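Local coordinates for tRNA (uracil(54)-C(5))-methyltransferase (Pyrococcus abyssi, PDB 2JJQ), which catalyses S-adenosyl-L-methionine-dependent methylation of uridine 54 in tRNA, forming 5-methyluridine at that position, at residues Ser286-Gly291 and Glu419-Leu424; Ile382-Cys387 and Arg394-Leu399; Pro218-Tyr223 and Asp227-Ser232; Glu169-Phe174 and Gly190-Met195. All blocks are in the same frame, centred on the assembly; numbering follows the deposited sequence.

Contact 1 (Ser286-Gly291 and Glu419-Leu424); sequences SELVEG and ELVAKL
Leu288, in the last turn of helix 275-288, comes with its CA within 6.3 Å of the CA of Lys423 on strand 419-424, and Val289 is where the chain leaves helical geometry. Lys423 and Leu288 carry most of the contact. With CG anti to the backbone N (chi1 178°) and every later torsion extended, the lysine chain runs across the end of the helix. The shortest bond is the salt bridge from Lys423 NZ to Glu290 OE2, 2.7 Å, which meets the anti side of the carboxylate, 24° out of its plane. A weak hydrogen bond joins Lys423 NZ to Leu288 O at 3.0 Å. Two waters accept from NZ; both donate to Glu287 O and one of them to Val289 O as well, so the ammonium group reaches Leu288 O directly and two more carbonyls at the C-terminal end of the helix through water; the helix dipole would probably suit a positive charge there. Deeper in, Leu288 CD1 rests on Val421 CG1 at 3.7 Å. The contact seats the helix end against strand 419-424, which runs between strands 403-409 and 381-386; Leu288 also touches Glu405 of the former, and Glu290 and Lys423 both touch Val381 of the latter.

Contact 2 (Ile382-Cys387 and Arg394-Leu399); sequences IVYVSC and RDVKML
A buried strand-to-helix contact, part apolar and part polar, packs helix 389-398 on strand 381-386 of the catalytic domain's central sheet, the two being consecutive elements of the class I-like methyltransferase fold. Its polar centre is the hydrogen bond from Tyr384 OH to Asp395 OD2, a short 2.5 Å. Tyr384 points its ring from the strand toward the helix, with CG anti to the backbone N (chi1 -170°), and the carboxylate oxygen lies in the ring plane at the phenol edge. The phenol meets OD2 on the anti side, and ring and carboxylate planes are 34° apart. The Asp395 methylene adds an apolar touch, CB lying 3.6 Å from Tyr384 CE1.

The other carboxylate oxygen is held from within the helix. Arg394 grips Asp395 OD1 side-on, NE at 3.0 Å and NH2 at 2.8 Å from that oxygen, which lies close to the guanidinium plane. OD2 has a further donor in the backbone N of Leu366, so both oxygens are engaged and the carboxylate is fixed in rotation; the nearby arginine probably stabilises its negative charge. Looser apolar contacts flank this group: Val396 CG2 approaches Tyr384 CD1 at 4.5 Å, and Leu399 CD2 lies 4.4 Å from Ile382 CD1.

Cys387, the predicted nucleophile, follows the last strand residue, and helix 389-398 begins just beyond it. Around the contact, Phe392 of the same helix meets the Tyr384 ring edge-to-face, Val371 and Asn375 of helix 368-377 touch Leu399, and strands 356-359 and 419-424 pair with 381-386 on its two edges.

Contact 3 (Pro218-Tyr223 and Asp227-Ser232); sequences PDPTNY and DSIYWS
The connection between strands 206-212 and 228-233, two parallel neighbours in the five-stranded mixed sheet, folds back on the second strand, and an Asx turn shapes it where they meet. The meeting is apolar. Pro220 sets its ring against Ile229, with CG 3.7 Å and CB 4.0 Å from Ile229 CG2. That methyl stands anti to the backbone N of Ile229, while CG1 lies beside the N (chi1 -58°) and carries CD1 toward the next residue of the loop, reaching Thr221 CA at 4.3 Å. The two branches of the isoleucine therefore divide the work, one taking the proline ring and the other the backbone beside it.

The turn itself is held internally. Asp219 OD1 accepts from Thr221 N at 3.0 Å, the donor coming from above the carboxylate plane, 45° out of it; Tyr223 N then bonds to Pro220 O at 2.9 Å, closing the next bend. Together the two bonds constrain the backbone from Asp219 through Tyr223, with Pro220 within the first turn and at the start of the second. Trp249 of strand 244-250 and Phe174 of helix 162-178 also touch the proline. The arrangement is that of a crossover connection linking parallel strands, with the loop lying over one face of the sheet.

Contact 4 (Glu169-Phe174 and Gly190-Met195); sequences ERLKEF and GFLRYM
Gly190 O takes two hydrogen bonds from the guanidinium of Arg193, which grips it side-on. Arg193 NE stands 2.8 Å from Gly190 O and rises above the carbonyl plane, whereas NH2, 3.0 Å from the same oxygen, lies in that plane on a lone pair. The oxygen itself stays close to the guanidinium plane, 6° out of it for the NE bond. This pair of hydrogen bonds to one acceptor fixes the turn of the guanidinium beside the start of the strand, and Trp183 makes a cation-pi contact with it.

The meeting with the helix is apolar and rests on Leu171, whose CB points toward the strand. Its two methyls take different partners. Leu171 CD2 meets Met195 tip to tip, 3.7 Å from CE and 3.9 Å from SD; the thioether chain is extended as far as SD and bends at chi3 (71°), which turns the methyl onto the leucine. CD1 of Leu171 faces CD2 of Leu192 at 4.1 Å, the two leucines sliding past each other in opposite directions.

Between Leu192 and Met195 the strand carries a classic beta bulge, Arg193 and Tyr194 both facing Val211 of strand 206-212. The extra residue lets Leu192 and Met195, three positions apart, both present their side chains to helix 162-178, which covers one face of the five-stranded sheet, while Tyr194 points away from it. Ile135 of strand 130-136 touches Leu171, Leu192 and Met195 alike, and Phe210 of strand 206-212 touches Leu171 as well.

How the contacts relate
The four contacts fall into two pairs on opposite sides of the chain's centre, the pairs more than 20 Å apart at their nearest atoms. Contacts 1 and 2 share the eight-stranded methyltransferase sheet: strands 419-424 and 381-386 are neighbours, and Glu419 and Cys387, the predicted proton acceptor and nucleophile, touch across them. Contacts 3 and 4 share the five-stranded sheet and adjoin through Tyr223 O and Arg170 NH1, 2.7 Å apart, and through Phe174. All four are mostly buried, with exposed residues at the margins of contacts 1 and 3. Charged or hydrogen-bonding side chains cross between the segments in contacts 1 and 2, of the catalytic domain; between the paired segments of contacts 3 and 4 the meeting is apolar, and polar bonds lie within a segment or go to other neighbours.

Contact 1 (Ser286-Gly291 and Glu419-Leu424)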
# COMPACT_ATOMS: atom_id res chain seq x y z
N SER A 286 -1.02 -15.28 -11.63
CA SER A 286 -0.41 -16.35 -12.44
C SER A 286 -1.46 -17.37 -12.84
O SER A 286 -1.28 -18.08 -13.84
CB SER A 286 0.75 -17.07 -11.73
OG SER A 286 0.27 -17.85 -10.66
N GLU A 287 -2.51 -17.49 -12.04
CA GLU A 287 -3.57 -18.47 -12.30
C GLU A 287 -4.55 -18.01 -13.40
O GLU A 287 -5.13 -18.84 -14.13
CB GLU A 287 -4.32 -18.77 -11.01
CG GLU A 287 -3.44 -19.64 -10.14
CD GLU A 287 -3.88 -19.76 -8.70
OE1 GLU A 287 -4.96 -19.21 -8.32
OE2 GLU A 287 -3.12 -20.41 -7.94
N LEU A 288 -4.73 -16.70 -13.51
CA LEU A 288 -5.71 -16.11 -14.41
C LEU A 288 -5.19 -15.87 -15.81
O LEU A 288 -5.98 -15.86 -16.76
CB LEU A 288 -6.19 -14.77 -13.84
CG LEU A 288 -7.02 -14.94 -12.54
CD1 LEU A 288 -7.46 -13.55 -12.06
CD2 LEU A 288 -8.23 -15.86 -12.66
N VAL A 289 -3.89 -15.62 -15.95
CA VAL A 289 -3.38 -15.34 -17.31
C VAL A 289 -3.52 -16.61 -18.20
O VAL A 289 -3.63 -17.71 -17.69
CB VAL A 289 -1.92 -14.86 -17.30
CG1 VAL A 289 -1.75 -13.63 -16.33
CG2 VAL A 289 -0.96 -15.97 -16.78
N GLU A 290 -3.48 -16.41 -19.50
CA GLU A 290 -3.55 -17.51 -20.47
C GLU A 290 -2.49 -17.33 -21.55
O GLU A 290 -2.13 -16.23 -21.92
CB GLU A 290 -4.94 -17.58 -21.11
CG GLU A 290 -6.03 -18.04 -20.13
CD GLU A 290 -7.38 -18.24 -20.76
OE1 GLU A 290 -7.47 -18.26 -22.00
OE2 GLU A 290 -8.36 -18.37 -20.01
N GLY A 291 -2.01 -18.46 -22.08
CA GLY A 291 -1.09 -18.41 -23.19
C GLY A 291 0.36 -18.37 -22.72
O GLY A 291 0.67 -18.82 -21.64
N GLU A 419 -8.06 -4.75 -2.77
CA GLU A 419 -7.41 -4.97 -4.06
C GLU A 419 -8.20 -5.94 -4.93
O GLU A 419 -8.32 -7.11 -4.60
CB GLU A 419 -6.03 -5.56 -3.85
CG GLU A 419 -5.25 -5.75 -5.14
CD GLU A 419 -4.41 -4.53 -5.49
OE1 GLU A 419 -4.77 -3.42 -5.03
OE2 GLU A 419 -3.37 -4.69 -6.16
N LEU A 420 -8.68 -5.52 -6.08
CA LEU A 420 -9.49 -6.42 -6.92
C LEU A 420 -8.56 -7.02 -7.96
O LEU A 420 -7.60 -6.36 -8.39
CB LEU A 420 -10.51 -5.60 -7.69
CG LEU A 420 -11.76 -5.14 -7.01
CD1 LEU A 420 -12.36 -4.12 -8.03
CD2 LEU A 420 -12.64 -6.40 -6.91
N VAL A 421 -8.87 -8.24 -8.42
CA VAL A 421 -8.10 -8.84 -9.51
C VAL A 421 -9.18 -9.41 -10.41
O VAL A 421 -9.94 -10.31 -10.00
CB VAL A 421 -7.12 -9.97 -9.03
CG1 VAL A 421 -6.33 -10.52 -10.22
CG2 VAL A 421 -6.17 -9.46 -7.92
N ALA A 422 -9.28 -8.88 -11.63
CA ALA A 422 -10.31 -9.34 -12.55
C ALA A 422 -9.72 -9.90 -13.83
O ALA A 422 -8.80 -9.31 -14.42
CB ALA A 422 -11.25 -8.19 -12.88
N LYS A 423 -10.24 -11.05 -14.26
CA LYS A 423 -9.91 -11.61 -15.54
C LYS A 423 -11.04 -11.24 -16.54
O LYS A 423 -12.22 -11.59 -16.30
CB LYS A 423 -9.82 -13.12 -15.42
CG LYS A 423 -9.52 -13.77 -16.74
CD LYS A 423 -9.46 -15.25 -16.55
CE LYS A 423 -8.94 -15.90 -17.82
NZ LYS A 423 -8.47 -17.29 -17.57
N LEU A 424 -10.68 -10.58 -17.61
CA LEU A 424 -11.61 -10.04 -18.62
C LEU A 424 -11.38 -10.78 -19.92
O LEU A 424 -10.20 -10.97 -20.32
CB LEU A 424 -11.31 -8.56 -18.89
CG LEU A 424 -11.19 -7.68 -17.64
CD1 LEU A 424 -10.89 -6.23 -18.08
CD2 LEU A 424 -12.45 -7.85 -16.80
O HOH W 1 -7.75 -19.05 -15.29
O HOH W 2 -6.12 -18.91 -16.68

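Contact 2 (Ile382-Cys387 and Arg394-Leu399)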
# COMPACT_ATOMS: atom_id res chain seq x y z
N ILE A 382 -7.44 -10.06 -20.62
CA ILE A 382 -6.89 -8.95 -19.85
C ILE A 382 -7.02 -9.27 -18.37
O ILE A 382 -8.11 -9.66 -17.90
CB ILE A 382 -7.61 -7.59 -20.17
CG1 ILE A 382 -7.34 -7.21 -21.62
CG2 ILE A 382 -7.09 -6.54 -19.20
CD1 ILE A 382 -8.25 -6.02 -22.13
N VAL A 383 -5.95 -9.07 -17.60
CA VAL A 383 -6.06 -9.19 -16.13
C VAL A 383 -5.90 -7.79 -15.55
O VAL A 383 -4.88 -7.17 -15.73
CB VAL A 383 -4.97 -10.17 -15.50
CG1 VAL A 383 -5.08 -10.16 -13.97
CG2 VAL A 383 -5.11 -11.58 -16.06
N TYR A 384 -6.92 -7.28 -14.86
CA TYR A 384 -6.94 -5.91 -14.40
C TYR A 384 -6.85 -5.98 -12.87
O TYR A 384 -7.70 -6.61 -12.23
CB TYR A 384 -8.23 -5.24 -14.87
CG TYR A 384 -8.34 -3.71 -14.69
CD1 TYR A 384 -8.97 -2.92 -15.67
CD2 TYR A 384 -7.79 -3.07 -13.59
CE1 TYR A 384 -9.11 -1.51 -15.53
CE2 TYR A 384 -7.95 -1.66 -13.42
CZ TYR A 384 -8.58 -0.90 -14.42
OH TYR A 384 -8.71 0.47 -14.23
N VAL A 385 -5.80 -5.40 -12.30
CA VAL A 385 -5.61 -5.34 -10.85
C VAL A 385 -5.82 -3.89 -10.43
O VAL A 385 -5.30 -2.98 -11.07
CB VAL A 385 -4.16 -5.77 -10.52
CG1 VAL A 385 -3.84 -5.64 -9.05
CG2 VAL A 385 -3.95 -7.21 -11.01
N SER A 386 -6.60 -3.68 -9.37
CA SER A 386 -7.01 -2.32 -9.00
C SER A 386 -7.34 -2.25 -7.52
O SER A 386 -8.06 -3.12 -7.03
CB SER A 386 -8.28 -1.92 -9.76
OG SER A 386 -8.72 -0.60 -9.45
N CYS A 387 -6.88 -1.23 -6.82
CA CYS A 387 -7.46 -0.98 -5.47
C CYS A 387 -8.47 0.21 -5.53
O CYS A 387 -8.87 0.74 -4.51
CB CYS A 387 -6.37 -0.73 -4.40
SG CYS A 387 -5.54 0.79 -4.67
N ARG A 394 -15.54 1.80 -14.15
CA ARG A 394 -15.54 2.77 -15.25
C ARG A 394 -14.81 2.24 -16.47
O ARG A 394 -15.35 2.25 -17.59
CB ARG A 394 -14.87 4.06 -14.80
CG ARG A 394 -14.93 5.20 -15.89
CD ARG A 394 -13.84 6.24 -15.69
NE ARG A 394 -12.48 5.70 -15.85
CZ ARG A 394 -11.36 6.38 -15.53
NH1 ARG A 394 -11.46 7.62 -15.02
NH2 ARG A 394 -10.16 5.82 -15.70
N ASP A 395 -13.57 1.78 -16.26
CA ASP A 395 -12.74 1.33 -17.37
C ASP A 395 -13.33 0.06 -17.99
O ASP A 395 -13.24 -0.11 -19.19
CB ASP A 395 -11.30 1.04 -16.89
CG ASP A 395 -10.49 2.29 -16.58
OD1 ASP A 395 -10.93 3.42 -16.93
OD2 ASP A 395 -9.40 2.16 -15.94
N VAL A 396 -13.90 -0.84 -17.20
CA VAL A 396 -14.35 -2.11 -17.77
C VAL A 396 -15.52 -1.86 -18.77
O VAL A 396 -15.60 -2.53 -19.80
CB VAL A 396 -14.66 -3.20 -16.70
CG1 VAL A 396 -15.29 -4.45 -17.36
CG2 VAL A 396 -13.38 -3.63 -16.04
N LYS A 397 -16.36 -0.87 -18.49
CA LYS A 397 -17.44 -0.47 -19.42
C LYS A 397 -16.90 -0.02 -20.77
O LYS A 397 -17.53 -0.28 -21.80
CB LYS A 397 -18.30 0.66 -18.83
CG LYS A 397 -19.22 0.23 -17.73
CD LYS A 397 -19.99 1.43 -17.13
CE LYS A 397 -19.46 1.76 -15.75
NZ LYS A 397 -20.52 2.41 -14.92
N MET A 398 -15.76 0.67 -20.75
CA MET A 398 -15.13 1.14 -21.97
C MET A 398 -14.46 0.00 -22.75
O MET A 398 -14.30 0.09 -23.97
CB MET A 398 -14.10 2.22 -21.68
CG MET A 398 -14.56 3.28 -20.70
SD MET A 398 -13.19 4.32 -20.17
CE MET A 398 -14.06 5.69 -19.39
N LEU A 399 -14.03 -1.06 -22.06
CA LEU A 399 -13.38 -2.18 -22.77
C LEU A 399 -14.38 -3.10 -23.45
O LEU A 399 -15.41 -3.43 -22.86
CB LEU A 399 -12.59 -3.00 -21.74
CG LEU A 399 -11.33 -2.25 -21.29
CD1 LEU A 399 -10.77 -2.88 -20.01
CD2 LEU A 399 -10.20 -2.12 -22.40

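Contact 3 (Pro218-Tyr223 and Asp227-Ser232)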
# COMPACT_ATOMS: atom_id res chain seq x y z
N PRO A 218 25.33 11.20 12.65
CA PRO A 218 26.24 10.38 13.44
C PRO A 218 26.23 8.91 12.96
O PRO A 218 25.19 8.40 12.54
CB PRO A 218 25.65 10.47 14.84
CG PRO A 218 24.97 11.86 14.86
CD PRO A 218 24.35 11.92 13.48
N ASP A 219 27.38 8.24 13.03
CA ASP A 219 27.50 6.83 12.69
C ASP A 219 26.41 6.03 13.38
O ASP A 219 26.35 6.00 14.59
CB ASP A 219 28.87 6.34 13.15
CG ASP A 219 29.12 4.91 12.77
OD1 ASP A 219 28.24 4.26 12.17
OD2 ASP A 219 30.23 4.44 13.09
N PRO A 220 25.49 5.40 12.60
CA PRO A 220 24.38 4.68 13.19
C PRO A 220 24.70 3.21 13.49
O PRO A 220 23.96 2.55 14.15
CB PRO A 220 23.29 4.77 12.09
CG PRO A 220 24.08 4.79 10.81
CD PRO A 220 25.38 5.50 11.11
N THR A 221 25.85 2.74 13.03
CA THR A 221 26.26 1.34 13.10
C THR A 221 26.35 0.75 14.50
O THR A 221 26.07 -0.42 14.69
CB THR A 221 27.61 1.21 12.36
OG1 THR A 221 27.31 1.15 10.96
CG2 THR A 221 28.30 0.01 12.76
N ASN A 222 26.72 1.55 15.47
CA ASN A 222 26.73 1.06 16.86
C ASN A 222 25.38 1.08 17.55
O ASN A 222 25.27 0.68 18.69
CB ASN A 222 27.72 1.86 17.71
CG ASN A 222 29.16 1.54 17.34
OD1 ASN A 222 29.99 2.45 17.24
ND2 ASN A 222 29.46 0.26 17.13
N TYR A 223 24.34 1.54 16.85
CA TYR A 223 23.04 1.63 17.49
C TYR A 223 22.04 0.69 16.90
O TYR A 223 21.05 0.36 17.55
CB TYR A 223 22.52 3.07 17.38
CG TYR A 223 23.35 3.99 18.22
CD1 TYR A 223 23.07 4.18 19.59
CD2 TYR A 223 24.48 4.63 17.68
CE1 TYR A 223 23.87 5.02 20.37
CE2 TYR A 223 25.26 5.46 18.45
CZ TYR A 223 24.95 5.65 19.79
OH TYR A 223 25.76 6.49 20.54
N ASP A 227 20.02 -5.41 8.74
CA ASP A 227 20.79 -5.74 7.54
C ASP A 227 21.20 -4.54 6.70
O ASP A 227 22.24 -4.57 6.03
CB ASP A 227 19.94 -6.65 6.67
CG ASP A 227 19.40 -7.83 7.46
OD1 ASP A 227 19.97 -8.93 7.26
OD2 ASP A 227 18.48 -7.63 8.29
N SER A 228 20.36 -3.51 6.66
CA SER A 228 20.66 -2.33 5.82
C SER A 228 20.30 -1.07 6.65
O SER A 228 19.21 -1.04 7.26
CB SER A 228 19.82 -2.39 4.51
OG SER A 228 20.00 -1.22 3.72
N ILE A 229 21.21 -0.08 6.74
CA ILE A 229 20.91 1.22 7.32
C ILE A 229 21.18 2.26 6.24
O ILE A 229 22.23 2.27 5.62
CB ILE A 229 21.81 1.54 8.51
CG1 ILE A 229 21.66 0.47 9.60
CG2 ILE A 229 21.47 2.98 9.00
CD1 ILE A 229 22.88 0.41 10.55
N TYR A 230 20.21 3.13 5.98
CA TYR A 230 20.34 4.16 4.98
C TYR A 230 20.18 5.51 5.65
O TYR A 230 19.44 5.64 6.66
CB TYR A 230 19.22 4.03 3.96
CG TYR A 230 19.63 3.29 2.71
CD1 TYR A 230 20.08 3.99 1.57
CD2 TYR A 230 19.56 1.92 2.66
CE1 TYR A 230 20.44 3.34 0.42
CE2 TYR A 230 19.92 1.24 1.49
CZ TYR A 230 20.33 1.96 0.36
OH TYR A 230 20.69 1.28 -0.81
N TRP A 231 20.90 6.49 5.11
CA TRP A 231 20.70 7.89 5.40
C TRP A 231 20.30 8.58 4.10
O TRP A 231 21.04 8.50 3.12
CB TRP A 231 22.00 8.49 5.95
CG TRP A 231 21.95 9.98 6.14
CD1 TRP A 231 20.84 10.78 6.37
CD2 TRP A 231 23.07 10.85 6.10
NE1 TRP A 231 21.23 12.11 6.50
CE2 TRP A 231 22.60 12.18 6.32
CE3 TRP A 231 24.46 10.64 5.97
CZ2 TRP A 231 23.46 13.28 6.40
CZ3 TRP A 231 25.31 11.74 6.01
CH2 TRP A 231 24.81 13.04 6.22
N SER A 232 19.14 9.25 4.09
CA SER A 232 18.63 9.96 2.93
C SER A 232 18.41 11.41 3.36
O SER A 232 18.01 11.66 4.47
CB SER A 232 17.30 9.39 2.45
OG SER A 232 17.42 8.01 2.10

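Contact 4 (Glu169-Phe174 and Gly190-Met195)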
# COMPACT_ATOMS: atom_id res chain seq x y z
N GLU A 169 13.05 1.66 20.02
CA GLU A 169 13.87 1.75 21.22
C GLU A 169 15.33 2.08 20.90
O GLU A 169 15.91 2.93 21.58
CB GLU A 169 13.70 0.51 22.09
CG GLU A 169 14.41 -0.72 21.64
CD GLU A 169 14.21 -1.86 22.66
OE1 GLU A 169 13.05 -2.30 22.83
OE2 GLU A 169 15.21 -2.27 23.30
N ARG A 170 15.91 1.49 19.84
CA ARG A 170 17.26 1.87 19.43
C ARG A 170 17.32 3.32 18.98
O ARG A 170 18.33 4.00 19.13
CB ARG A 170 17.77 1.01 18.28
CG ARG A 170 17.70 -0.49 18.48
CD ARG A 170 18.68 -0.99 19.46
NE ARG A 170 18.79 -2.46 19.30
CZ ARG A 170 19.80 -3.05 18.67
NH1 ARG A 170 20.76 -2.28 18.18
NH2 ARG A 170 19.88 -4.37 18.57
N LEU A 171 16.25 3.77 18.33
CA LEU A 171 16.30 5.12 17.80
C LEU A 171 16.44 6.11 18.96
O LEU A 171 17.16 7.10 18.88
CB LEU A 171 15.01 5.43 17.01
CG LEU A 171 14.96 6.86 16.45
CD1 LEU A 171 16.17 7.31 15.61
CD2 LEU A 171 13.62 7.02 15.63
N LYS A 172 15.67 5.86 20.01
CA LYS A 172 15.69 6.76 21.17
C LYS A 172 17.11 6.83 21.77
O LYS A 172 17.61 7.90 22.10
CB LYS A 172 14.64 6.30 22.21
CG LYS A 172 13.23 6.68 21.76
CD LYS A 172 12.24 6.07 22.68
CE LYS A 172 10.86 6.51 22.35
NZ LYS A 172 9.85 5.63 23.02
N GLU A 173 17.79 5.68 21.85
CA GLU A 173 19.18 5.65 22.35
C GLU A 173 20.15 6.43 21.49
O GLU A 173 20.97 7.20 22.00
CB GLU A 173 19.68 4.22 22.41
CG GLU A 173 19.11 3.39 23.52
CD GLU A 173 19.38 1.90 23.27
OE1 GLU A 173 20.25 1.59 22.41
OE2 GLU A 173 18.71 1.05 23.89
N PHE A 174 20.03 6.24 20.17
CA PHE A 174 20.77 6.96 19.13
C PHE A 174 20.60 8.47 19.28
O PHE A 174 21.58 9.24 19.31
CB PHE A 174 20.25 6.50 17.74
CG PHE A 174 21.05 6.98 16.55
CD1 PHE A 174 22.45 7.00 16.57
CD2 PHE A 174 20.39 7.33 15.35
CE1 PHE A 174 23.18 7.43 15.47
CE2 PHE A 174 21.10 7.75 14.24
CZ PHE A 174 22.52 7.82 14.28
N GLY A 190 15.02 21.40 12.45
CA GLY A 190 15.52 20.17 13.05
C GLY A 190 16.03 19.21 11.98
O GLY A 190 15.56 19.25 10.83
N PHE A 191 17.00 18.36 12.37
CA PHE A 191 17.76 17.60 11.39
C PHE A 191 17.02 16.31 11.04
O PHE A 191 16.70 16.08 9.88
CB PHE A 191 19.16 17.29 11.95
CG PHE A 191 19.96 16.30 11.12
CD1 PHE A 191 20.39 16.64 9.84
CD2 PHE A 191 20.33 15.06 11.66
CE1 PHE A 191 21.14 15.75 9.09
CE2 PHE A 191 21.08 14.15 10.93
CZ PHE A 191 21.48 14.48 9.66
N LEU A 192 16.73 15.49 12.04
CA LEU A 192 16.12 14.19 11.76
C LEU A 192 14.59 14.32 11.57
O LEU A 192 13.90 14.87 12.42
CB LEU A 192 16.49 13.23 12.92
CG LEU A 192 16.07 11.77 12.88
CD1 LEU A 192 16.48 11.15 11.52
CD2 LEU A 192 16.73 11.03 14.07
N ARG A 193 14.05 13.81 10.46
CA ARG A 193 12.60 13.97 10.16
C ARG A 193 11.81 12.64 10.26
O ARG A 193 10.77 12.59 10.92
CB ARG A 193 12.40 14.63 8.80
CG ARG A 193 13.11 15.98 8.64
CD ARG A 193 12.56 16.97 9.71
NE ARG A 193 13.21 18.29 9.77
CZ ARG A 193 12.74 19.36 9.14
NH1 ARG A 193 11.67 19.25 8.39
NH2 ARG A 193 13.37 20.54 9.25
N TYR A 194 12.29 11.58 9.59
CA TYR A 194 11.58 10.29 9.57
C TYR A 194 12.55 9.14 9.76
O TYR A 194 13.70 9.22 9.28
CB TYR A 194 10.85 10.05 8.21
CG TYR A 194 9.66 10.96 7.97
CD1 TYR A 194 8.41 10.63 8.45
CD2 TYR A 194 9.82 12.14 7.26
CE1 TYR A 194 7.33 11.47 8.25
CE2 TYR A 194 8.71 13.01 7.03
CZ TYR A 194 7.48 12.65 7.54
OH TYR A 194 6.39 13.48 7.36
N MET A 195 12.06 8.07 10.38
CA MET A 195 12.73 6.79 10.35
C MET A 195 11.76 5.90 9.55
O MET A 195 10.65 5.68 10.01
CB MET A 195 12.87 6.19 11.74
CG MET A 195 13.32 4.69 11.70
SD MET A 195 13.91 3.99 13.25
CE MET A 195 12.38 3.87 14.20